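Local coordinates for flagellar regulatory protein C (Vibrio cholerae, PDB 4QHS) that probably hydrolyses ATP as a heptameric AAA+ ring to activate sigma-54-dependent transcription of flagellar genes, at residues Asp32-Thr37 against Asp150-Ala155; Tyr57-Ser62 against Gly110-Leu115; Met81-Leu86 against Gln126-Arg131; Glu135-Arg140 against Ser146-Val151. One frame throughout, in Å; residues are numbered along the deposited sequence.

Contact 1: Asp32-Thr37 against Asp150-Ala155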
loop_
_atom_site.group_PDB
_atom_site.type_symbol
_atom_site.label_atom_id
_atom_site.label_comp_id
_atom_site.label_asym_id
_atom_site.label_seq_id
_atom_site.Cartn_x
_atom_site.Cartn_y
_atom_site.Cartn_z
ATOM N N ASP A 32 24.113 -44.483 17.736
ATOM C CA ASP A 32 25.183 -44.770 18.696
ATOM C C ASP A 32 26.543 -44.322 18.166
ATOM O O ASP A 32 27.376 -43.803 18.919
ATOM C CB ASP A 32 25.229 -46.263 19.038
ATOM C CG ASP A 32 24.124 -46.686 19.991
ATOM O OD1 ASP A 32 23.608 -45.820 20.729
ATOM O OD2 ASP A 32 23.781 -47.891 20.007
ATOM N N LYS A 33 26.749 -44.503 16.882
ATOM C CA LYS A 33 27.953 -44.030 16.258
ATOM C C LYS A 33 28.113 -42.524 16.310
ATOM O O LYS A 33 29.119 -42.075 16.781
ATOM C CB LYS A 33 28.078 -44.532 14.832
ATOM C CG LYS A 33 28.933 -45.738 14.685
ATOM C CD LYS A 33 28.787 -46.369 13.341
ATOM C CE LYS A 33 29.767 -47.479 13.129
ATOM N NZ LYS A 33 29.584 -48.080 11.819
ATOM N N VAL A 34 27.153 -41.745 15.829
ATOM C CA VAL A 34 27.305 -40.278 15.881
ATOM C C VAL A 34 27.439 -39.779 17.287
ATOM O O VAL A 34 28.199 -38.841 17.549
ATOM C CB VAL A 34 26.115 -39.443 15.324
ATOM C CG1 VAL A 34 26.561 -38.563 14.163
ATOM C CG2 VAL A 34 24.893 -40.274 15.058
ATOM N N ALA A 35 26.650 -40.383 18.171
ATOM C CA ALA A 35 26.519 -39.894 19.537
ATOM C C ALA A 35 27.891 -39.770 20.173
ATOM O O ALA A 35 28.173 -38.791 20.840
ATOM C CB ALA A 35 25.613 -40.804 20.354
ATOM N N LYS A 36 28.744 -40.728 19.906
ATOM C CA LYS A 36 30.065 -40.711 20.448
ATOM C C LYS A 36 30.896 -39.546 19.957
ATOM O O LYS A 36 31.892 -39.227 20.548
ATOM C CB LYS A 36 30.750 -42.038 20.179
ATOM C CG LYS A 36 30.283 -43.123 21.099
ATOM C CD LYS A 36 29.786 -44.331 20.352
ATOM C CE LYS A 36 30.504 -45.606 20.776
ATOM N NZ LYS A 36 31.582 -46.002 19.832
ATOM N N THR A 37 30.470 -38.900 18.889
ATOM C CA THR A 37 31.169 -37.734 18.380
ATOM C C THR A 37 30.473 -36.418 18.682
ATOM O O THR A 37 29.497 -36.387 19.367
ATOM C CB THR A 37 31.394 -37.837 16.884
ATOM O OG1 THR A 37 30.244 -37.385 16.190
ATOM C CG2 THR A 37 31.659 -39.245 16.502
ATOM N N ASP A 150 30.172 -23.926 23.448
ATOM C CA ASP A 150 30.613 -25.317 23.460
ATOM C C ASP A 150 29.355 -26.183 23.503
ATOM O O ASP A 150 28.960 -26.665 24.567
ATOM C CB ASP A 150 31.520 -25.605 24.662
ATOM C CG ASP A 150 31.900 -27.093 24.786
ATOM O OD1 ASP A 150 32.124 -27.760 23.752
ATOM O OD2 ASP A 150 31.975 -27.594 25.931
ATOM N N VAL A 151 28.713 -26.338 22.353
ATOM C CA VAL A 151 27.365 -26.892 22.275
ATOM C C VAL A 151 27.204 -27.845 21.075
ATOM O O VAL A 151 27.555 -27.514 19.947
ATOM C CB VAL A 151 26.298 -25.756 22.170
ATOM C CG1 VAL A 151 24.896 -26.330 21.965
ATOM C CG2 VAL A 151 26.332 -24.847 23.403
ATOM N N ARG A 152 26.670 -29.031 21.344
ATOM C CA ARG A 152 26.399 -30.021 20.317
ATOM C C ARG A 152 25.028 -29.737 19.730
ATOM O O ARG A 152 24.052 -29.533 20.464
ATOM C CB ARG A 152 26.451 -31.440 20.902
ATOM C CG ARG A 152 26.784 -32.545 19.902
ATOM C CD ARG A 152 25.570 -33.361 19.488
ATOM N NE ARG A 152 25.925 -34.341 18.458
ATOM C CZ ARG A 152 26.324 -35.590 18.698
ATOM N NH1 ARG A 152 26.409 -36.038 19.945
ATOM N NH2 ARG A 152 26.631 -36.400 17.685
ATOM N N VAL A 153 24.946 -29.722 18.411
ATOM C CA VAL A 153 23.694 -29.405 17.751
ATOM C C VAL A 153 23.003 -30.634 17.167
ATOM O O VAL A 153 23.599 -31.414 16.418
ATOM C CB VAL A 153 23.905 -28.387 16.631
ATOM C CG1 VAL A 153 22.647 -28.264 15.806
ATOM C CG2 VAL A 153 24.300 -27.046 17.225
ATOM N N LEU A 154 21.746 -30.795 17.547
ATOM C CA LEU A 154 20.848 -31.738 16.917
ATOM C C LEU A 154 19.753 -30.921 16.254
ATOM O O LEU A 154 19.343 -29.892 16.795
ATOM C CB LEU A 154 20.255 -32.728 17.932
ATOM C CG LEU A 154 21.172 -33.483 18.898
ATOM C CD1 LEU A 154 20.335 -34.373 19.781
ATOM C CD2 LEU A 154 22.212 -34.297 18.180
ATOM N N ALA A 155 19.298 -31.370 15.089
ATOM C CA ALA A 155 18.174 -30.741 14.397
ATOM C C ALA A 155 17.206 -31.777 13.847
ATOM O O ALA A 155 17.577 -32.934 13.652
ATOM C CB ALA A 155 18.665 -29.863 13.273
#

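Contact 2: Tyr57-Ser62 against Gly110-Leu115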
loop_
_atom_site.group_PDB
_atom_site.type_symbol
_atom_site.label_atom_id
_atom_site.label_comp_id
_atom_site.label_asym_id
_atom_site.label_seq_id
_atom_site.Cartn_x
_atom_site.Cartn_y
_atom_site.Cartn_z
ATOM N N TYR A 57 18.132 -39.687 23.197
ATOM C CA TYR A 57 18.939 -40.897 23.219
ATOM C C TYR A 57 20.369 -40.577 22.797
ATOM O O TYR A 57 21.332 -41.074 23.369
ATOM C CB TYR A 57 18.332 -41.940 22.294
ATOM C CG TYR A 57 19.160 -43.179 22.108
ATOM C CD1 TYR A 57 20.216 -43.210 21.205
ATOM C CD2 TYR A 57 18.870 -44.332 22.815
ATOM C CE1 TYR A 57 20.967 -44.352 21.031
ATOM C CE2 TYR A 57 19.614 -45.483 22.641
ATOM C CZ TYR A 57 20.663 -45.485 21.750
ATOM O OH TYR A 57 21.405 -46.634 21.579
ATOM N N ILE A 58 20.500 -39.741 21.779
ATOM C CA ILE A 58 21.821 -39.387 21.302
ATOM C C ILE A 58 22.601 -38.659 22.408
ATOM O O ILE A 58 23.764 -38.978 22.668
ATOM C CB ILE A 58 21.731 -38.534 20.030
ATOM C CG1 ILE A 58 21.343 -39.438 18.857
ATOM C CG2 ILE A 58 23.058 -37.835 19.766
ATOM C CD1 ILE A 58 21.111 -38.720 17.554
ATOM N N HIS A 59 21.938 -37.716 23.071
ATOM C CA HIS A 59 22.535 -36.955 24.171
ATOM C C HIS A 59 23.087 -37.876 25.243
ATOM O O HIS A 59 24.232 -37.739 25.657
ATOM C CB HIS A 59 21.503 -36.013 24.788
ATOM C CG HIS A 59 22.037 -35.181 25.905
ATOM N ND1 HIS A 59 22.807 -34.058 25.689
ATOM C CD2 HIS A 59 21.911 -35.302 27.250
ATOM C CE1 HIS A 59 23.130 -33.520 26.853
ATOM N NE2 HIS A 59 22.593 -34.252 27.816
ATOM N N ASN A 60 22.265 -38.828 25.668
ATOM C CA ASN A 60 22.630 -39.721 26.754
ATOM C C ASN A 60 23.706 -40.714 26.360
ATOM O O ASN A 60 24.389 -41.255 27.227
ATOM C CB ASN A 60 21.394 -40.470 27.273
ATOM C CG ASN A 60 20.330 -39.527 27.818
ATOM O OD1 ASN A 60 20.642 -38.516 28.452
ATOM N ND2 ASN A 60 19.068 -39.850 27.566
ATOM N N ALA A 61 23.876 -40.950 25.061
ATOM C CA ALA A 61 24.893 -41.904 24.621
ATOM C C ALA A 61 26.218 -41.195 24.369
ATOM O O ALA A 61 27.245 -41.824 24.146
ATOM C CB ALA A 61 24.436 -42.637 23.377
ATOM N N SER A 62 26.180 -39.871 24.401
ATOM C CA SER A 62 27.336 -39.063 24.066
ATOM C C SER A 62 28.068 -38.673 25.345
ATOM O O SER A 62 27.492 -38.719 26.424
ATOM C CB SER A 62 26.894 -37.810 23.289
ATOM O OG SER A 62 26.480 -36.803 24.178
ATOM N N GLY A 110 27.992 -26.447 27.212
ATOM C CA GLY A 110 28.575 -27.677 27.723
ATOM C C GLY A 110 27.710 -28.888 27.454
ATOM O O GLY A 110 28.106 -30.006 27.781
ATOM N N GLY A 111 26.539 -28.672 26.848
ATOM C CA GLY A 111 25.610 -29.758 26.571
ATOM C C GLY A 111 25.160 -29.910 25.123
ATOM O O GLY A 111 25.980 -29.947 24.204
ATOM N N THR A 112 23.847 -30.013 24.926
ATOM C CA THR A 112 23.268 -30.276 23.607
ATOM C C THR A 112 22.035 -29.437 23.363
ATOM O O THR A 112 21.214 -29.236 24.271
ATOM C CB THR A 112 22.882 -31.768 23.445
ATOM O OG1 THR A 112 24.056 -32.565 23.551
ATOM C CG2 THR A 112 22.243 -32.025 22.103
ATOM N N ILE A 113 21.889 -28.907 22.171
ATOM C CA ILE A 113 20.673 -28.221 21.806
ATOM C C ILE A 113 19.990 -28.942 20.668
ATOM O O ILE A 113 20.624 -29.405 19.768
ATOM C CB ILE A 113 20.904 -26.743 21.486
ATOM C CG1 ILE A 113 19.577 -26.019 21.321
ATOM C CG2 ILE A 113 21.667 -26.586 20.255
ATOM C CD1 ILE A 113 19.666 -24.551 21.440
ATOM N N LEU A 114 18.683 -29.064 20.765
ATOM C CA LEU A 114 17.869 -29.641 19.742
ATOM C C LEU A 114 17.061 -28.575 19.054
ATOM O O LEU A 114 16.279 -27.914 19.659
ATOM C CB LEU A 114 16.938 -30.682 20.320
ATOM C CG LEU A 114 15.770 -31.097 19.446
ATOM C CD1 LEU A 114 16.232 -31.642 18.154
ATOM C CD2 LEU A 114 14.992 -32.105 20.150
ATOM N N LEU A 115 17.272 -28.415 17.768
ATOM C CA LEU A 115 16.514 -27.468 17.009
ATOM C C LEU A 115 15.481 -28.189 16.192
ATOM O O LEU A 115 15.745 -28.614 15.110
ATOM C CB LEU A 115 17.419 -26.663 16.116
ATOM C CG LEU A 115 18.590 -26.015 16.796
ATOM C CD1 LEU A 115 19.510 -25.605 15.758
ATOM C CD2 LEU A 115 18.156 -24.848 17.574
HETATM O O HOH W 1 25.459 -34.929 22.485
#

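Contact 3: Met81-Leu86 against Gln126-Arg131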
loop_
_atom_site.group_PDB
_atom_site.type_symbol
_atom_site.label_atom_id
_atom_site.label_comp_id
_atom_site.label_asym_id
_atom_site.label_seq_id
_atom_site.Cartn_x
_atom_site.Cartn_y
_atom_site.Cartn_z
ATOM N N MET A 81 8.919 -14.836 18.239
ATOM C CA MET A 81 9.962 -14.739 19.256
ATOM C C MET A 81 11.092 -15.716 19.055
ATOM O O MET A 81 12.002 -15.769 19.885
ATOM C CB MET A 81 9.361 -14.943 20.642
ATOM C CG MET A 81 8.529 -13.761 21.087
ATOM S SD MET A 81 9.618 -12.348 21.423
ATOM C CE MET A 81 10.498 -12.963 22.869
ATOM N N LEU A 82 11.048 -16.472 17.955
ATOM C CA LEU A 82 12.012 -17.557 17.732
ATOM C C LEU A 82 13.450 -17.068 17.800
ATOM O O LEU A 82 14.265 -17.640 18.504
ATOM C CB LEU A 82 11.778 -18.228 16.379
ATOM C CG LEU A 82 12.848 -19.236 15.920
ATOM C CD1 LEU A 82 13.038 -20.360 16.956
ATOM C CD2 LEU A 82 12.484 -19.842 14.548
ATOM N N GLU A 83 13.745 -16.007 17.053
ATOM C CA GLU A 83 15.083 -15.435 17.019
ATOM C C GLU A 83 15.495 -14.917 18.398
ATOM O O GLU A 83 16.630 -15.141 18.840
ATOM C CB GLU A 83 15.154 -14.318 15.977
ATOM C CG GLU A 83 16.468 -13.595 15.919
ATOM C CD GLU A 83 16.575 -12.733 14.674
ATOM O OE1 GLU A 83 16.163 -13.196 13.586
ATOM O OE2 GLU A 83 17.065 -11.597 14.773
ATOM N N ALA A 84 14.578 -14.259 19.097
ATOM C CA ALA A 84 14.905 -13.762 20.436
ATOM C C ALA A 84 15.169 -14.917 21.412
ATOM O O ALA A 84 16.072 -14.847 22.255
ATOM C CB ALA A 84 13.807 -12.878 20.960
ATOM N N THR A 85 14.381 -15.977 21.302
ATOM C CA THR A 85 14.540 -17.117 22.192
ATOM C C THR A 85 15.866 -17.825 21.928
ATOM O O THR A 85 16.601 -18.148 22.852
ATOM C CB THR A 85 13.402 -18.104 22.028
ATOM O OG1 THR A 85 13.331 -18.484 20.655
ATOM C CG2 THR A 85 12.109 -17.444 22.384
ATOM N N LEU A 86 16.187 -18.026 20.658
ATOM C CA LEU A 86 17.436 -18.694 20.279
ATOM C C LEU A 86 18.696 -17.947 20.724
ATOM O O LEU A 86 19.603 -18.539 21.326
ATOM C CB LEU A 86 17.483 -18.895 18.760
ATOM C CG LEU A 86 17.063 -20.287 18.296
ATOM C CD1 LEU A 86 17.070 -20.376 16.770
ATOM C CD2 LEU A 86 17.951 -21.379 18.919
ATOM N N GLN A 126 18.702 -18.110 9.336
ATOM C CA GLN A 126 19.617 -19.167 8.932
ATOM C C GLN A 126 21.050 -18.663 8.825
ATOM O O GLN A 126 21.988 -19.356 9.215
ATOM C CB GLN A 126 19.208 -19.763 7.592
ATOM C CG GLN A 126 17.927 -20.539 7.602
ATOM C CD GLN A 126 17.573 -20.982 6.191
ATOM O OE1 GLN A 126 18.453 -21.356 5.421
ATOM N NE2 GLN A 126 16.304 -20.890 5.834
ATOM N N ALA A 127 21.210 -17.479 8.245
ATOM C CA ALA A 127 22.519 -16.838 8.170
ATOM C C ALA A 127 23.064 -16.600 9.577
ATOM O O ALA A 127 24.251 -16.771 9.819
ATOM C CB ALA A 127 22.447 -15.515 7.386
ATOM N N LYS A 128 22.222 -16.246 10.519
ATOM C CA LYS A 128 22.696 -16.080 11.874
ATOM C C LYS A 128 23.142 -17.409 12.461
ATOM O O LYS A 128 24.144 -17.486 13.119
ATOM C CB LYS A 128 21.642 -15.449 12.771
ATOM C CG LYS A 128 21.140 -14.102 12.380
ATOM C CD LYS A 128 21.380 -13.136 13.485
ATOM C CE LYS A 128 20.152 -12.384 13.887
ATOM N NZ LYS A 128 20.508 -11.040 14.412
ATOM N N LEU A 129 22.379 -18.449 12.199
ATOM C CA LEU A 129 22.700 -19.784 12.692
ATOM C C LEU A 129 24.008 -20.288 12.115
ATOM O O LEU A 129 24.822 -20.896 12.819
ATOM C CB LEU A 129 21.580 -20.765 12.353
ATOM C CG LEU A 129 21.744 -22.226 12.771
ATOM C CD1 LEU A 129 22.123 -22.371 14.261
ATOM C CD2 LEU A 129 20.450 -22.992 12.469
ATOM N N LEU A 130 24.222 -20.006 10.851
ATOM C CA LEU A 130 25.416 -20.399 10.172
ATOM C C LEU A 130 26.630 -19.829 10.839
ATOM O O LEU A 130 27.595 -20.488 11.021
ATOM C CB LEU A 130 25.379 -19.952 8.732
ATOM C CG LEU A 130 26.604 -20.357 7.953
ATOM C CD1 LEU A 130 26.558 -21.804 7.716
ATOM C CD2 LEU A 130 26.645 -19.664 6.673
ATOM N N ARG A 131 26.555 -18.582 11.201
ATOM C CA ARG A 131 27.641 -17.933 11.850
ATOM C C ARG A 131 27.908 -18.495 13.233
ATOM O O ARG A 131 29.025 -18.664 13.625
ATOM C CB ARG A 131 27.422 -16.442 11.881
ATOM C CG ARG A 131 28.602 -15.692 12.305
ATOM C CD ARG A 131 28.216 -14.362 12.810
ATOM N NE ARG A 131 28.514 -13.299 11.861
ATOM C CZ ARG A 131 27.764 -12.217 11.703
ATOM N NH1 ARG A 131 26.665 -12.075 12.425
ATOM N NH2 ARG A 131 28.105 -11.282 10.837
#

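Contact 4: Glu135-Arg140 against Ser146-Val151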
loop_
_atom_site.group_PDB
_atom_site.type_symbol
_atom_site.label_atom_id
_atom_site.label_comp_id
_atom_site.label_asym_id
_atom_site.label_seq_id
_atom_site.Cartn_x
_atom_site.Cartn_y
_atom_site.Cartn_z
ATOM N N GLU A 135 31.597 -19.944 13.922
ATOM C CA GLU A 135 32.475 -19.253 14.850
ATOM C C GLU A 135 32.419 -19.903 16.211
ATOM O O GLU A 135 33.284 -19.646 17.051
ATOM C CB GLU A 135 32.099 -17.770 14.976
ATOM C CG GLU A 135 31.985 -17.017 13.655
ATOM C CD GLU A 135 33.269 -17.042 12.851
ATOM O OE1 GLU A 135 34.366 -17.071 13.456
ATOM O OE2 GLU A 135 33.185 -17.042 11.607
ATOM N N ARG A 136 31.412 -20.710 16.427
ATOM C CA ARG A 136 31.185 -21.248 17.727
ATOM C C ARG A 136 31.136 -20.116 18.731
ATOM O O ARG A 136 31.800 -20.141 19.721
ATOM C CB ARG A 136 32.278 -22.225 18.062
ATOM C CG ARG A 136 31.991 -23.614 17.618
ATOM C CD ARG A 136 30.516 -23.922 17.766
ATOM N NE ARG A 136 30.090 -25.117 17.043
ATOM C CZ ARG A 136 28.884 -25.652 17.150
ATOM N NH1 ARG A 136 27.990 -25.095 17.947
ATOM N NH2 ARG A 136 28.578 -26.742 16.465
ATOM N N GLU A 137 30.321 -19.125 18.433
ATOM C CA GLU A 137 30.082 -17.948 19.252
ATOM C C GLU A 137 28.673 -17.455 18.969
ATOM O O GLU A 137 28.155 -17.628 17.859
ATOM C CB GLU A 137 31.089 -16.835 18.952
ATOM C CG GLU A 137 32.477 -17.079 19.501
ATOM C CD GLU A 137 33.443 -15.963 19.159
ATOM O OE1 GLU A 137 33.040 -15.035 18.422
ATOM O OE2 GLU A 137 34.603 -16.022 19.627
ATOM N N VAL A 138 28.073 -16.817 19.951
ATOM C CA VAL A 138 26.773 -16.237 19.782
ATOM C C VAL A 138 26.702 -14.847 20.354
ATOM O O VAL A 138 27.487 -14.474 21.171
ATOM C CB VAL A 138 25.685 -17.123 20.370
ATOM C CG1 VAL A 138 25.889 -17.305 21.821
ATOM C CG2 VAL A 138 24.364 -16.534 20.111
ATOM N N GLU A 139 25.757 -14.076 19.876
ATOM C CA GLU A 139 25.562 -12.726 20.307
ATOM C C GLU A 139 24.119 -12.549 20.583
ATOM O O GLU A 139 23.315 -13.027 19.855
ATOM C CB GLU A 139 25.905 -11.785 19.199
ATOM C CG GLU A 139 27.158 -11.082 19.387
ATOM C CD GLU A 139 27.977 -11.085 18.147
ATOM O OE1 GLU A 139 28.048 -12.139 17.488
ATOM O OE2 GLU A 139 28.555 -10.030 17.827
ATOM N N ARG A 140 23.793 -11.832 21.626
ATOM C CA ARG A 140 22.415 -11.584 21.947
ATOM C C ARG A 140 21.896 -10.476 21.071
ATOM O O ARG A 140 22.662 -9.663 20.625
ATOM C CB ARG A 140 22.283 -11.191 23.404
ATOM C CG ARG A 140 22.285 -12.328 24.379
ATOM C CD ARG A 140 22.353 -11.802 25.752
ATOM N NE ARG A 140 22.462 -12.831 26.754
ATOM C CZ ARG A 140 22.419 -12.598 28.049
ATOM N NH1 ARG A 140 22.280 -11.382 28.480
ATOM N NH2 ARG A 140 22.523 -13.572 28.901
ATOM N N SER A 146 30.168 -11.140 21.868
ATOM C CA SER A 146 29.971 -12.533 21.504
ATOM C C SER A 146 30.320 -13.451 22.678
ATOM O O SER A 146 31.353 -13.297 23.324
ATOM C CB SER A 146 30.798 -12.895 20.265
ATOM O OG SER A 146 32.182 -12.878 20.559
ATOM N N ILE A 147 29.431 -14.395 22.956
ATOM C CA ILE A 147 29.669 -15.417 23.966
ATOM C C ILE A 147 30.225 -16.683 23.309
ATOM O O ILE A 147 29.627 -17.223 22.372
ATOM C CB ILE A 147 28.372 -15.760 24.739
ATOM C CG1 ILE A 147 27.835 -14.526 25.466
ATOM C CG2 ILE A 147 28.606 -16.878 25.737
ATOM C CD1 ILE A 147 26.489 -14.056 24.940
ATOM N N LYS A 148 31.380 -17.137 23.788
ATOM C CA LYS A 148 31.975 -18.395 23.341
ATOM C C LYS A 148 31.038 -19.567 23.617
ATOM O O LYS A 148 30.468 -19.659 24.709
ATOM C CB LYS A 148 33.305 -18.628 24.044
ATOM C CG LYS A 148 34.459 -18.879 23.106
ATOM C CD LYS A 148 35.176 -17.580 22.749
ATOM C CE LYS A 148 36.138 -17.143 23.853
ATOM N NZ LYS A 148 36.809 -15.842 23.527
ATOM N N LEU A 149 30.942 -20.494 22.682
ATOM C CA LEU A 149 30.054 -21.624 22.809
ATOM C C LEU A 149 30.738 -22.968 22.751
ATOM O O LEU A 149 31.726 -23.131 22.098
ATOM C CB LEU A 149 29.010 -21.569 21.718
ATOM C CG LEU A 149 27.864 -20.601 21.886
ATOM C CD1 LEU A 149 26.940 -20.689 20.742
ATOM C CD2 LEU A 149 27.136 -20.921 23.139
ATOM N N ASP A 150 30.172 -23.926 23.448
ATOM C CA ASP A 150 30.613 -25.317 23.460
ATOM C C ASP A 150 29.355 -26.183 23.503
ATOM O O ASP A 150 28.960 -26.665 24.567
ATOM C CB ASP A 150 31.520 -25.605 24.662
ATOM C CG ASP A 150 31.900 -27.093 24.786
ATOM O OD1 ASP A 150 32.124 -27.760 23.752
ATOM O OD2 ASP A 150 31.975 -27.594 25.931
ATOM N N VAL A 151 28.713 -26.338 22.353
ATOM C CA VAL A 151 27.365 -26.892 22.275
ATOM C C VAL A 151 27.204 -27.845 21.075
ATOM O O VAL A 151 27.555 -27.514 19.947
ATOM C CB VAL A 151 26.298 -25.756 22.170
ATOM C CG1 VAL A 151 24.896 -26.330 21.965
ATOM C CG2 VAL A 151 26.332 -24.847 23.403
#

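Contact 1: Asp32-Thr37 against Asp150-Ala155
The guanidinium of Arg152 has Thr37 O over one face, with Val34 O and Ala35 O at its edge, near its plane. At that edge Arg152 NH2 donates to Val34 O at 2.9 Å, with an N-H...O angle of 150°. The donor sits well above the carbonyl plane of Val34 rather than on a lone pair. Arg152 NH1 reaches Ala35 O at 3.4 Å, a weak bond. Thr37 O is 3.2 Å from Arg152 NH1, but the angle is too poor for a hydrogen bond.

Val34 O is gripped three times. Besides Arg152 NH2 it accepts Thr37 N at 2.6 Å, and Thr37 OG1 at 2.9 Å on a lone pair in the carbonyl plane. The Arg152 chain bends at its second torsion (chi2 -104°), which turns the guanidinium to the end of the helix. There it meets backbone carbonyls, a buried charge held by neutral acceptors. Arg152 NE adds a bond to Ala39 O.

Helix 23-35 is thus pinned at its C-terminal end to the start of strand 152-157, the middle strand of the parallel sheet. Ile58 of helix 51-61 and Val41 of strand 41-44 pack on Arg152, and Val34 touches Ile246 of the second subunit.

Contact 2: Tyr57-Ser62 against Gly110-Leu115
His59 of helix 51-61 faces Thr112 at the start of strand 112-116, and their side chains run past each other in opposite directions. The CG of His59 is anti to its own N (chi1 -179°), which carries the imidazole from the helix to the strand. His59 ND1 and Thr112 OG1 are hydrogen-bonded at 2.9 Å, with an angle of 156°. The hydroxyl lies at the ring edge, in the ring plane, and either group could be the donor. Thr112 CB follows close behind, 3.2 Å from His59 ND1. The next corner of the ring, His59 CE1, comes within 4.5 Å of Gly111 C. The other nitrogen, His59 NE2, bonds to Gly67 O, and Phe69 meets the imidazole edge-to-face. Both nitrogens are therefore engaged, which should fix the rotation of the ring.

Three residues on, Ser62 turns back on the helix end. Ser62 OG donates to His59 O at 2.8 Å, and Ser62 N reaches the same oxygen at 3.1 Å. Both come from one face of the carbonyl plane. A water bridges the segments, donating to Ser62 OG at 2.7 Å and bonding to Thr112 OG1 at 2.9 Å.

The contact belongs to the AAA+ alpha/beta core: helix 51-61, which follows the P-loop, packs against the parallel sheet and is tied at its C-terminal end to the Walker B strand 112-116.

Contact 3: Met81-Leu86 against Gln126-Arg131
Two helices that flank, in sequence, the GAFTGA element of sigma-54 activators, a sigma-54 contact in relatives, are joined here by a salt bridge. They are helix 82-87 and helix 123-135, near the subunit interface of the heptamer. Glu83 sends its carboxylate from the first helix, and Lys128 meets it from the second. The two side chains cross at about a right angle. Backbones stay well apart, with Glu83 CA 9.2 Å from Lys128 CA, so the gap is spanned by the long side chains.

The CG of Glu83 is anti to the backbone N (chi1 176°), and the extended chain carries the carboxylate across to Lys128. Lys128 takes a more crooked path, with bends at its second and third torsions. This puts CE as well as NZ against the carboxylate. Lys128 CE is 3.7 Å from Glu83 CD.

The stronger partner of Lys128 NZ is Asp79 of the second subunit; Glu83 is a second, long one. Pro78 of that subunit packs on Lys128. The lysine is thus shared between an intramolecular and an intersubunit pair, and the two acids would help to stabilise its positive charge. On the first helix, Glu83 also packs against Asn124 and Leu125, near the start of helix 123-135.

The ion pair itself is long: Glu83 OE2 lies 3.5 Å from Lys128 NZ, and the same oxygen is nearer to Lys128 CE, at 3.3 Å.

Contact 4: Glu135-Arg140 against Ser146-Val151
Val138 and Ile147 form the hydrogen-bonded pair of a short antiparallel hairpin, by AAA+ topology probably the pre-sensor 1 beta-hairpin. Each satisfies the other through both its N-H and its C=O. Val138 N donates to Ile147 O at 2.9 Å. In return Ile147 N donates to Val138 O at 2.6 Å, almost in line with the carbonyl. Both oxygens take an added CA-H...O contact, Ile147 O from Glu137 CA and Val138 O from Ser146 CA. Past the paired strands, Leu149 N donates to Arg136 O at 3.1 Å, with the donor above the carbonyl plane. There too Arg136 NH1 comes 3.2 Å from Val151 O, at an angle too poor for a hydrogen bond. Lys148 O is satisfied elsewhere, by Gln109 NE2.

Side chains add weaker polar links on the face that carries Glu137, Ser146 and Lys148. Ser146 OG donates weakly to Glu137 OE1 at 3.2 Å. Glu137 and Lys148 run next to each other in one direction, but Glu137 OE2 and Lys148 NZ are 4.5 Å apart, beyond a salt bridge.

On the other face Val138 CG1 meets Ile147 CB at 4.1 Å, and Leu149 CD1 from beyond the strand at 3.7 Å.

The hairpin therefore depends chiefly on backbone bonds and this apolar packing. The polar side-chain contacts between its strands are weak or long; firmer charge pairing is made by Arg140, with Glu106 and Glu90 outside them.

In the fold
From the N terminus, helix 23-35 opens the longest loop, which contact 1 closes on strand 152-157. Contacts 2 and 3 both fall within that span and cross, since 81-86 precedes 110-115 and 126-131 follows it. Contact 4 comes after both and closes a short hairpin directly behind helix 123-135. It shares Asp150 and Val151 with contact 1, so the hairpin leads into the central strand of the parallel sheet. Contacts 1 and 2 have centres about 6 Å apart and join helices 23-35 and 51-61 to neighbouring strands. Leu86 packs on Leu115 of strand 112-116, which links contact 3 to the same sheet.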